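3'-5' exonuclease crn-4 (Caenorhabditis elegans, PDB 5DK5) degrades RNA and DNA from the 3' end as a metal-dependent DEDDh exonuclease and takes part in apoptotic DNA breakdown. Local coordinates at residues His15-Leu21 with Ala210-Val214; Ala117-Arg123 with Phe144-Asn150; Leu151-Phe155 with Lys175-Tyr180. All coordinates share one frame; numbering follows the deposited sequence.

Contact 1 (His15-Leu21 with Ala210-Val214); sequences HCPFDTL and AKVTV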
loop_
_atom_site.group_PDB
_atom_site.type_symbol
_atom_site.label_atom_id
_atom_site.label_comp_id
_atom_site.label_asym_id
_atom_site.label_seq_id
_atom_site.Cartn_x
_atom_site.Cartn_y
_atom_site.Cartn_z
ATOM N N HIS B 15 19.019 -35.366 19.992
ATOM C CA HIS B 15 17.612 -35.614 20.292
ATOM C C HIS B 15 16.736 -35.205 19.105
ATOM O O HIS B 15 15.511 -35.133 19.223
ATOM C CB HIS B 15 17.192 -34.853 21.554
ATOM C CG HIS B 15 17.586 -35.530 22.827
ATOM N ND1 HIS B 15 18.899 -35.696 23.207
ATOM C CD2 HIS B 15 16.841 -36.087 23.816
ATOM C CE1 HIS B 15 18.950 -36.322 24.368
ATOM N NE2 HIS B 15 17.710 -36.569 24.758
ATOM N N CYS B 16 17.374 -34.945 17.967
ATOM C CA CYS B 16 16.675 -34.477 16.772
ATOM C C CYS B 16 16.860 -35.464 15.617
ATOM O O CYS B 16 17.984 -35.872 15.329
ATOM C CB CYS B 16 17.182 -33.093 16.369
ATOM S SG CYS B 16 16.399 -32.418 14.883
ATOM N N PRO B 17 15.758 -35.847 14.945
ATOM C CA PRO B 17 15.864 -36.856 13.885
ATOM C C PRO B 17 16.372 -36.306 12.550
ATOM O O PRO B 17 16.509 -37.071 11.596
ATOM C CB PRO B 17 14.428 -37.355 13.750
ATOM C CG PRO B 17 13.604 -36.161 14.065
ATOM C CD PRO B 17 14.364 -35.399 15.128
ATOM N N PHE B 18 16.637 -35.004 12.487
ATOM C CA PHE B 18 17.140 -34.367 11.272
ATOM C C PHE B 18 18.616 -34.013 11.425
ATOM O O PHE B 18 19.042 -33.553 12.482
ATOM C CB PHE B 18 16.333 -33.107 10.947
ATOM C CG PHE B 18 14.864 -33.358 10.769
ATOM C CD1 PHE B 18 14.359 -33.738 9.538
ATOM C CD2 PHE B 18 13.988 -33.212 11.831
ATOM C CE1 PHE B 18 13.007 -33.971 9.369
ATOM C CE2 PHE B 18 12.635 -33.442 11.668
ATOM C CZ PHE B 18 12.145 -33.822 10.436
ATOM N N ASP B 19 19.392 -34.236 10.369
ATOM C CA ASP B 19 20.801 -33.850 10.363
ATOM C C ASP B 19 20.966 -32.369 10.022
ATOM O O ASP B 19 22.013 -31.777 10.288
ATOM C CB ASP B 19 21.588 -34.708 9.370
ATOM C CG ASP B 19 22.046 -36.024 9.972
ATOM O OD1 ASP B 19 21.337 -36.565 10.848
ATOM O OD2 ASP B 19 23.121 -36.520 9.570
ATOM N N THR B 20 19.928 -31.780 9.435
ATOM C CA THR B 20 19.953 -30.375 9.040
ATOM C C THR B 20 18.648 -29.675 9.408
ATOM O O THR B 20 17.561 -30.195 9.159
ATOM C CB THR B 20 20.188 -30.218 7.525
ATOM O OG1 THR B 20 21.375 -30.923 7.145
ATOM C CG2 THR B 20 20.333 -28.747 7.146
ATOM N N LEU B 21 18.775 -28.493 10.005
ATOM C CA LEU B 21 17.629 -27.646 10.314
ATOM C C LEU B 21 17.806 -26.267 9.685
ATOM O O LEU B 21 18.811 -25.592 9.910
ATOM C CB LEU B 21 17.443 -27.514 11.826
ATOM C CG LEU B 21 17.090 -28.796 12.583
ATOM C CD1 LEU B 21 17.056 -28.528 14.077
ATOM C CD2 LEU B 21 15.756 -29.361 12.110
ATOM N N ALA B 210 16.914 -29.536 25.386
ATOM C CA ALA B 210 15.612 -29.518 24.726
ATOM C C ALA B 210 15.554 -30.556 23.608
ATOM O O ALA B 210 16.562 -30.841 22.961
ATOM C CB ALA B 210 15.312 -28.132 24.177
ATOM N N LYS B 211 14.367 -31.115 23.394
ATOM C CA LYS B 211 14.145 -32.110 22.348
ATOM C C LYS B 211 13.394 -31.486 21.173
ATOM O O LYS B 211 12.185 -31.258 21.244
ATOM C CB LYS B 211 13.371 -33.303 22.909
ATOM C CG LYS B 211 13.371 -34.528 22.005
ATOM C CD LYS B 211 13.397 -35.819 22.817
ATOM C CE LYS B 211 14.016 -36.970 22.038
ATOM N NZ LYS B 211 14.279 -38.151 22.914
ATOM N N VAL B 212 14.121 -31.221 20.092
ATOM C CA VAL B 212 13.584 -30.485 18.955
ATOM C C VAL B 212 13.166 -31.416 17.818
ATOM O O VAL B 212 13.965 -32.214 17.327
ATOM C CB VAL B 212 14.616 -29.464 18.429
ATOM C CG1 VAL B 212 14.035 -28.642 17.288
ATOM C CG2 VAL B 212 15.076 -28.552 19.561
ATOM N N THR B 213 11.903 -31.305 17.415
ATOM C CA THR B 213 11.349 -32.113 16.332
ATOM C C THR B 213 10.166 -31.388 15.695
ATOM O O THR B 213 9.662 -30.412 16.248
ATOM C CB THR B 213 10.870 -33.492 16.832
ATOM O OG1 THR B 213 11.753 -33.975 17.852
ATOM C CG2 THR B 213 10.818 -34.499 15.692
ATOM N N VAL B 214 9.731 -31.864 14.531
ATOM C CA VAL B 214 8.488 -31.399 13.921
ATOM C C VAL B 214 7.334 -31.553 14.912
ATOM O O VAL B 214 7.037 -32.663 15.356
ATOM C CB VAL B 214 8.171 -32.181 12.623
ATOM C CG1 VAL B 214 6.751 -31.893 12.132
ATOM C CG2 VAL B 214 9.194 -31.851 11.537
#
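H15 and K211 meet at one end of this contact, their side chains crossing at about a right angle. The lysine chain runs past the rim of the imidazole, with CD in the ring plane at its edge. K211 NZ comes within 3.4 Å of H15 CD2, obliquely to the ring. H15 NE2 and K211 NZ are 4.2 Å apart, and the nearby ammonium would probably disfavour a protonated imidazole. K211 starts with CG anti to the backbone N (chi1 -166°), which brings its CG against H15 CB and H15 O.

Next comes C16. C16 CA makes a CA-H...O contact with V212 O, at 3.6 Å. C16 SG takes the N-H of F18 in a fairly straight bond (3.5 Å, 162° at the hydrogen) and also lies in the plane of the F18 ring, at its edge. This bond spans P17, linking the C16 side chain to the backbone of F18.

P17 and T213 pack at an oblique angle, P17 CG against the methyl T213 CG2 at 3.6 Å. Farther on, one methyl of V214, CG2, touches the outer end of the F18 ring, 3.7 Å from F18 CZ. L21 CD1 and V212 CG1 face each other more loosely, at 4.4 Å.

The contact joins the lead-in and start of strand 20-28 to the loop between helix 191-207 and strand 216-219. V212 and L21 both pack on L202 of that helix and on I149 of strand 147-150, while F18 and V214 share A117 of strand 116-120.

Contact 2 (Ala117-Arg123 with Phe144-Asn150); sequences AFVCDSR and FFRQYIN. With IPA (isopropyl alcohol), chain L.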
loop_
_atom_site.group_PDB
_atom_site.type_symbol
_atom_site.label_atom_id
_atom_site.label_comp_id
_atom_site.label_asym_id
_atom_site.label_seq_id
_atom_site.Cartn_x
_atom_site.Cartn_y
_atom_site.Cartn_z
ATOM N N ALA B 117 14.289 -30.174 8.069
ATOM C CA ALA B 117 13.046 -29.516 8.460
ATOM C C ALA B 117 13.276 -28.037 8.737
ATOM O O ALA B 117 14.354 -27.636 9.178
ATOM C CB ALA B 117 12.452 -30.194 9.680
ATOM N N PHE B 118 12.251 -27.232 8.475
ATOM C CA PHE B 118 12.330 -25.800 8.716
ATOM C C PHE B 118 11.958 -25.466 10.155
ATOM O O PHE B 118 11.090 -26.106 10.747
ATOM C CB PHE B 118 11.422 -25.041 7.744
ATOM C CG PHE B 118 11.906 -25.067 6.326
ATOM C CD1 PHE B 118 12.872 -24.175 5.896
ATOM C CD2 PHE B 118 11.404 -25.989 5.425
ATOM C CE1 PHE B 118 13.325 -24.199 4.593
ATOM C CE2 PHE B 118 11.854 -26.019 4.120
ATOM C CZ PHE B 118 12.816 -25.122 3.704
ATOM N N VAL B 119 12.636 -24.465 10.707
ATOM C CA VAL B 119 12.372 -23.987 12.057
ATOM C C VAL B 119 11.920 -22.532 12.007
ATOM O O VAL B 119 12.519 -21.713 11.307
ATOM C CB VAL B 119 13.619 -24.107 12.952
ATOM C CG1 VAL B 119 13.311 -23.645 14.372
ATOM C CG2 VAL B 119 14.134 -25.542 12.951
ATOM N N CYS B 120 10.861 -22.222 12.747
ATOM C CA CYS B 120 10.332 -20.865 12.814
ATOM C C CYS B 120 10.001 -20.525 14.261
ATOM O O CYS B 120 9.932 -21.412 15.112
ATOM C CB CYS B 120 9.093 -20.722 11.927
ATOM S SG CYS B 120 9.362 -21.167 10.193
ATOM N N ASP B 121 9.800 -19.241 14.540
ATOM C CA ASP B 121 9.492 -18.800 15.896
ATOM C C ASP B 121 7.986 -18.821 16.158
ATOM O O ASP B 121 7.543 -18.572 17.276
ATOM C CB ASP B 121 10.055 -17.400 16.142
ATOM C CG ASP B 121 9.374 -16.337 15.307
ATOM O OD1 ASP B 121 8.870 -16.659 14.211
ATOM O OD2 ASP B 121 9.351 -15.170 15.749
ATOM N N SER B 122 7.206 -19.123 15.124
ATOM C CA SER B 122 5.759 -19.246 15.265
ATOM C C SER B 122 5.167 -19.936 14.043
ATOM O O SER B 122 5.891 -20.323 13.127
ATOM C CB SER B 122 5.106 -17.872 15.460
ATOM O OG SER B 122 5.194 -17.089 14.281
ATOM N N ARG B 123 3.848 -20.086 14.038
ATOM C CA ARG B 123 3.150 -20.705 12.919
ATOM C C ARG B 123 3.014 -19.733 11.755
ATOM O O ARG B 123 2.803 -20.144 10.616
ATOM C CB ARG B 123 1.765 -21.194 13.353
ATOM C CG ARG B 123 0.855 -20.098 13.901
ATOM C CD ARG B 123 -0.533 -20.632 14.224
ATOM N NE ARG B 123 -0.494 -21.698 15.223
ATOM C CZ ARG B 123 -1.547 -22.424 15.590
ATOM N NH1 ARG B 123 -2.735 -22.211 15.037
ATOM N NH2 ARG B 123 -1.414 -23.371 16.509
ATOM N N PHE B 144 7.542 -29.737 2.196
ATOM C CA PHE B 144 8.451 -29.345 3.273
ATOM C C PHE B 144 8.004 -28.059 3.979
ATOM O O PHE B 144 8.654 -27.613 4.925
ATOM C CB PHE B 144 9.887 -29.186 2.750
ATOM C CG PHE B 144 10.004 -28.375 1.489
ATOM C CD1 PHE B 144 9.839 -27.001 1.508
ATOM C CD2 PHE B 144 10.310 -28.991 0.286
ATOM C CE1 PHE B 144 9.959 -26.257 0.348
ATOM C CE2 PHE B 144 10.433 -28.253 -0.876
ATOM C CZ PHE B 144 10.258 -26.885 -0.845
ATOM N N PHE B 145 6.901 -27.471 3.518
ATOM C CA PHE B 145 6.273 -26.349 4.215
ATOM C C PHE B 145 5.024 -26.795 4.981
ATOM O O PHE B 145 4.429 -26.005 5.718
ATOM C CB PHE B 145 5.893 -25.230 3.234
ATOM C CG PHE B 145 7.034 -24.312 2.851
ATOM C CD1 PHE B 145 8.304 -24.459 3.390
ATOM C CD2 PHE B 145 6.816 -23.279 1.954
ATOM C CE1 PHE B 145 9.331 -23.600 3.031
ATOM C CE2 PHE B 145 7.838 -22.417 1.594
ATOM C CZ PHE B 145 9.095 -22.577 2.132
ATOM N N ARG B 146 4.622 -28.051 4.803
ATOM C CA ARG B 146 3.436 -28.579 5.470
ATOM C C ARG B 146 3.815 -29.418 6.693
ATOM O O ARG B 146 2.957 -30.016 7.346
ATOM C CB ARG B 146 2.596 -29.396 4.488
ATOM C CG ARG B 146 1.916 -28.536 3.428
ATOM C CD ARG B 146 0.963 -29.333 2.555
ATOM N NE ARG B 146 -0.061 -30.018 3.339
ATOM C CZ ARG B 146 -1.135 -30.604 2.820
ATOM N NH1 ARG B 146 -1.339 -30.586 1.509
ATOM N NH2 ARG B 146 -2.011 -31.205 3.614
ATOM N N GLN B 147 5.110 -29.462 6.987
ATOM C CA GLN B 147 5.601 -29.960 8.264
ATOM C C GLN B 147 6.783 -29.096 8.677
ATOM O O GLN B 147 7.621 -28.747 7.847
ATOM C CB GLN B 147 6.002 -31.435 8.179
ATOM C CG GLN B 147 7.146 -31.737 7.212
ATOM C CD GLN B 147 7.725 -33.127 7.404
ATOM O OE1 GLN B 147 8.941 -33.317 7.341
ATOM N NE2 GLN B 147 6.858 -34.108 7.638
ATOM N N TYR B 148 6.841 -28.729 9.950
ATOM C CA TYR B 148 7.893 -27.836 10.416
ATOM C C TYR B 148 7.998 -27.826 11.933
ATOM O O TYR B 148 7.218 -28.479 12.627
ATOM C CB TYR B 148 7.646 -26.415 9.904
ATOM C CG TYR B 148 6.339 -25.819 10.368
ATOM C CD1 TYR B 148 5.175 -25.989 9.630
ATOM C CD2 TYR B 148 6.270 -25.082 11.541
ATOM C CE1 TYR B 148 3.978 -25.445 10.051
ATOM C CE2 TYR B 148 5.079 -24.533 11.971
ATOM C CZ TYR B 148 3.936 -24.717 11.221
ATOM O OH TYR B 148 2.744 -24.174 11.642
ATOM N N ILE B 149 8.974 -27.074 12.430
ATOM C CA ILE B 149 9.243 -26.982 13.857
ATOM C C ILE B 149 8.895 -25.599 14.390
ATOM O O ILE B 149 9.570 -24.617 14.083
ATOM C CB ILE B 149 10.721 -27.291 14.164
ATOM C CG1 ILE B 149 11.091 -28.667 13.593
ATOM C CG2 ILE B 149 10.979 -27.217 15.672
ATOM C CD1 ILE B 149 12.504 -29.125 13.887
ATOM N N ASN B 150 7.832 -25.531 15.182
ATOM C CA ASN B 150 7.482 -24.311 15.895
ATOM C C ASN B 150 8.329 -24.229 17.158
ATOM O O ASN B 150 8.047 -24.900 18.150
ATOM C CB ASN B 150 5.991 -24.291 16.231
ATOM C CG ASN B 150 5.530 -22.955 16.780
ATOM O OD1 ASN B 150 6.290 -22.230 17.422
ATOM N ND2 ASN B 150 4.271 -22.622 16.529
HETATM C C1 IPA L . 2.812 -20.079 19.413
HETATM C C2 IPA L . 2.990 -19.265 18.152
HETATM C C3 IPA L . 2.295 -17.928 18.299
HETATM O O2 IPA L . 2.417 -19.964 17.074
HETATM O O HOH W 1 10.191 -28.641 6.904
#
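V119 and I149 pair in parallel across the beta-alpha-beta unit of strand 116-120, helix 124-136 and strand 147-150, in the RNase H-like exonuclease domain. I149 uses both of its backbone polar groups here. Its N-H goes to F118 O at 2.9 Å, and I149 O receives the N-H of C120 at 3.0 Å and 170°. The V119 CA-H also points at I149 O. C120 with N150 continues the parallel register.

Before this pairing starts, a water lies between the chains: it accepts from F118 N and sits 2.7 Å from F144 O. N150 lies at the N-cap of helix 151-161. With CG anti to the backbone N (chi1 -171°), OD1 caps K153 N. ND2 donates to E216 OE2 and to O2 of a bound isopropyl alcohol, which probably came from the crystallisation liquor. R123 N gives that alcohol oxygen a second, weak bond. Y148 OH has a weak bond to E216 OE1.

F118, F144 and F145 form an aromatic cluster at the other end. The edge of F145 meets the face of F118, their planes at 68°. F145 CE1 sits 3.7 Å above the F118 ring plane, offset toward the rim, while F144 O lies at the ring edge, 3.2 Å from F118 CD2.

Contact 3 (Leu151-Phe155 with Lys175-Tyr180); sequences LYKIF and KMNEYY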
loop_
_atom_site.group_PDB
_atom_site.type_symbol
_atom_site.label_atom_id
_atom_site.label_comp_id
_atom_site.label_asym_id
_atom_site.label_seq_id
_atom_site.Cartn_x
_atom_site.Cartn_y
_atom_site.Cartn_z
ATOM N N LEU B 151 9.376 -23.411 17.113
ATOM C CA LEU B 151 10.357 -23.379 18.191
ATOM C C LEU B 151 9.770 -22.818 19.481
ATOM O O LEU B 151 10.186 -23.201 20.575
ATOM C CB LEU B 151 11.577 -22.554 17.777
ATOM C CG LEU B 151 12.813 -22.721 18.664
ATOM C CD1 LEU B 151 13.374 -24.128 18.548
ATOM C CD2 LEU B 151 13.876 -21.700 18.303
ATOM N N TYR B 152 8.806 -21.911 19.353
ATOM C CA TYR B 152 8.191 -21.290 20.521
ATOM C C TYR B 152 7.327 -22.296 21.266
ATOM O O TYR B 152 7.169 -22.218 22.485
ATOM C CB TYR B 152 7.349 -20.082 20.117
ATOM C CG TYR B 152 6.792 -19.322 21.298
ATOM C CD1 TYR B 152 7.588 -18.437 22.010
ATOM C CD2 TYR B 152 5.475 -19.491 21.703
ATOM C CE1 TYR B 152 7.090 -17.740 23.092
ATOM C CE2 TYR B 152 4.967 -18.796 22.785
ATOM C CZ TYR B 152 5.779 -17.922 23.475
ATOM O OH TYR B 152 5.279 -17.228 24.553
ATOM N N LYS B 153 6.762 -23.237 20.521
ATOM C CA LYS B 153 5.952 -24.289 21.114
ATOM C C LYS B 153 6.819 -25.215 21.962
ATOM O O LYS B 153 6.399 -25.675 23.023
ATOM C CB LYS B 153 5.235 -25.082 20.026
ATOM C CG LYS B 153 4.334 -26.180 20.552
ATOM C CD LYS B 153 3.666 -26.912 19.404
ATOM C CE LYS B 153 2.822 -28.072 19.895
ATOM N NZ LYS B 153 2.254 -28.827 18.756
ATOM N N ILE B 154 8.029 -25.488 21.486
ATOM C CA ILE B 154 8.982 -26.293 22.241
ATOM C C ILE B 154 9.449 -25.508 23.458
ATOM O O ILE B 154 9.621 -26.061 24.544
ATOM C CB ILE B 154 10.197 -26.694 21.380
ATOM C CG1 ILE B 154 9.727 -27.416 20.115
ATOM C CG2 ILE B 154 11.160 -27.572 22.186
ATOM C CD1 ILE B 154 10.833 -27.759 19.153
ATOM N N PHE B 155 9.647 -24.209 23.261
ATOM C CA PHE B 155 10.051 -23.312 24.334
ATOM C C PHE B 155 9.022 -23.308 25.459
ATOM O O PHE B 155 9.376 -23.193 26.631
ATOM C CB PHE B 155 10.251 -21.901 23.784
ATOM C CG PHE B 155 10.444 -20.858 24.843
ATOM C CD1 PHE B 155 11.609 -20.818 25.592
ATOM C CD2 PHE B 155 9.470 -19.902 25.076
ATOM C CE1 PHE B 155 11.791 -19.853 26.562
ATOM C CE2 PHE B 155 9.646 -18.933 26.045
ATOM C CZ PHE B 155 10.809 -18.909 26.788
ATOM N N LYS B 175 11.108 -13.091 24.144
ATOM C CA LYS B 175 10.886 -13.887 25.347
ATOM C C LYS B 175 11.937 -14.980 25.487
ATOM O O LYS B 175 12.494 -15.185 26.565
ATOM C CB LYS B 175 9.489 -14.510 25.327
ATOM C CG LYS B 175 8.376 -13.547 25.696
ATOM C CD LYS B 175 7.011 -14.194 25.541
ATOM C CE LYS B 175 5.895 -13.225 25.894
ATOM N NZ LYS B 175 4.552 -13.849 25.751
ATOM N N MET B 176 12.200 -15.680 24.389
ATOM C CA MET B 176 13.157 -16.778 24.391
ATOM C C MET B 176 14.570 -16.286 24.693
ATOM O O MET B 176 15.315 -16.939 25.421
ATOM C CB MET B 176 13.122 -17.511 23.050
ATOM C CG MET B 176 11.850 -18.315 22.841
ATOM S SD MET B 176 11.839 -19.307 21.335
ATOM C CE MET B 176 11.761 -18.033 20.079
ATOM N N ASN B 177 14.937 -15.133 24.144
ATOM C CA ASN B 177 16.246 -14.552 24.420
ATOM C C ASN B 177 16.372 -14.112 25.876
ATOM O O ASN B 177 17.448 -14.195 26.468
ATOM C CB ASN B 177 16.518 -13.361 23.497
ATOM C CG ASN B 177 17.159 -13.767 22.178
ATOM O OD1 ASN B 177 17.766 -14.831 22.064
ATOM N ND2 ASN B 177 17.037 -12.904 21.176
ATOM N N GLU B 178 15.270 -13.640 26.451
ATOM C CA GLU B 178 15.270 -13.184 27.836
ATOM C C GLU B 178 15.330 -14.366 28.799
ATOM O O GLU B 178 15.930 -14.276 29.870
ATOM C CB GLU B 178 14.030 -12.336 28.123
ATOM C CG GLU B 178 14.019 -11.700 29.509
ATOM C CD GLU B 178 12.810 -10.813 29.733
ATOM O OE1 GLU B 178 11.928 -10.771 28.848
ATOM O OE2 GLU B 178 12.740 -10.155 30.793
ATOM N N TYR B 179 14.708 -15.475 28.410
ATOM C CA TYR B 179 14.656 -16.661 29.258
ATOM C C TYR B 179 16.038 -17.283 29.426
ATOM O O TYR B 179 16.449 -17.612 30.540
ATOM C CB TYR B 179 13.688 -17.690 28.672
ATOM C CG TYR B 179 13.491 -18.910 29.543
ATOM C CD1 TYR B 179 12.497 -18.942 30.511
ATOM C CD2 TYR B 179 14.298 -20.031 29.396
ATOM C CE1 TYR B 179 12.312 -20.056 31.308
ATOM C CE2 TYR B 179 14.120 -21.149 30.189
ATOM C CZ TYR B 179 13.125 -21.155 31.143
ATOM O OH TYR B 179 12.944 -22.264 31.936
ATOM N N TYR B 180 16.746 -17.444 28.312
ATOM C CA TYR B 180 18.079 -18.040 28.321
ATOM C C TYR B 180 19.164 -16.977 28.476
ATOM O O TYR B 180 20.355 -17.279 28.384
ATOM C CB TYR B 180 18.307 -18.846 27.040
ATOM C CG TYR B 180 17.368 -20.024 26.891
ATOM C CD1 TYR B 180 17.672 -21.254 27.453
ATOM C CD2 TYR B 180 16.175 -19.902 26.192
ATOM C CE1 TYR B 180 16.816 -22.332 27.322
ATOM C CE2 TYR B 180 15.313 -20.972 26.056
ATOM C CZ TYR B 180 15.637 -22.185 26.622
ATOM O OH TYR B 180 14.779 -23.252 26.489
#
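F155 presents one ring face to M176 and its far edge to Y179 and Y180. M176 CG lies almost straight above the ring, 3.6 Å from the F155 centroid and 14° off the normal, a CH-pi contact. M176 SD is more oblique, 4.7 Å from that centroid, and completes a Met-aromatic pair. At the edge, F155 CE1 points at the face of Y179 in a T-shaped stack: the planes stand at 88°, with CE1 3.6 Å from Y179 CG. Y180 CE2 reaches the same edge, 3.7 Å from F155 CE1. Y179 CD2 in turn covers the centre of one Y180 face.

F155 can reach so far across because its CG is anti to the backbone N (chi1 170°). Y152 leaves its helix in the same way, and K175 CD approaches the ring near its plane, 3.6 Å from Y152 OH. L151 CD2 borders M176 SD.

An alanine in place of F155 would probably open a gap between the helices, leaving the M176 methylene without its ring and the Y179 face without its edge partner.

Helices 151-161 and 172-179 are thus joined mainly by side chains. The axes of segments 151-155 and 175-179 come within 11.4 Å. Y179 OH bonds to G163 O, but Y180 OH is buried with no partner in the model. The contact therefore depends on apolar and aromatic packing, and hydrogen bonding adds nothing between these two segments.

Overall arrangement
Contacts 1 and 2 meet on the central sheet, their centres 12 Å apart. V214 CG1 packs on Y148 O at 3.5 Å. Contact 3 follows contact 2 directly: C120 O and L151 N, 2.9 Å apart, probably form a hydrogen bond where strand 147-150 passes into helix 151-161. I154, on the first helix of contact 3, touches both other contacts, its CD1 3.5 Å from I149 CG2 and 3.8 Å from V212 CG1. Contact 2 reaches the active site. The D121 side chain is about 5 Å from that of the magnesium ligand D25 and about 4 Å from the bound MES inhibitor. In contact 3 the M176 side chain lies about 8 Å from MES. Contact 1 is remote from the annotated sites.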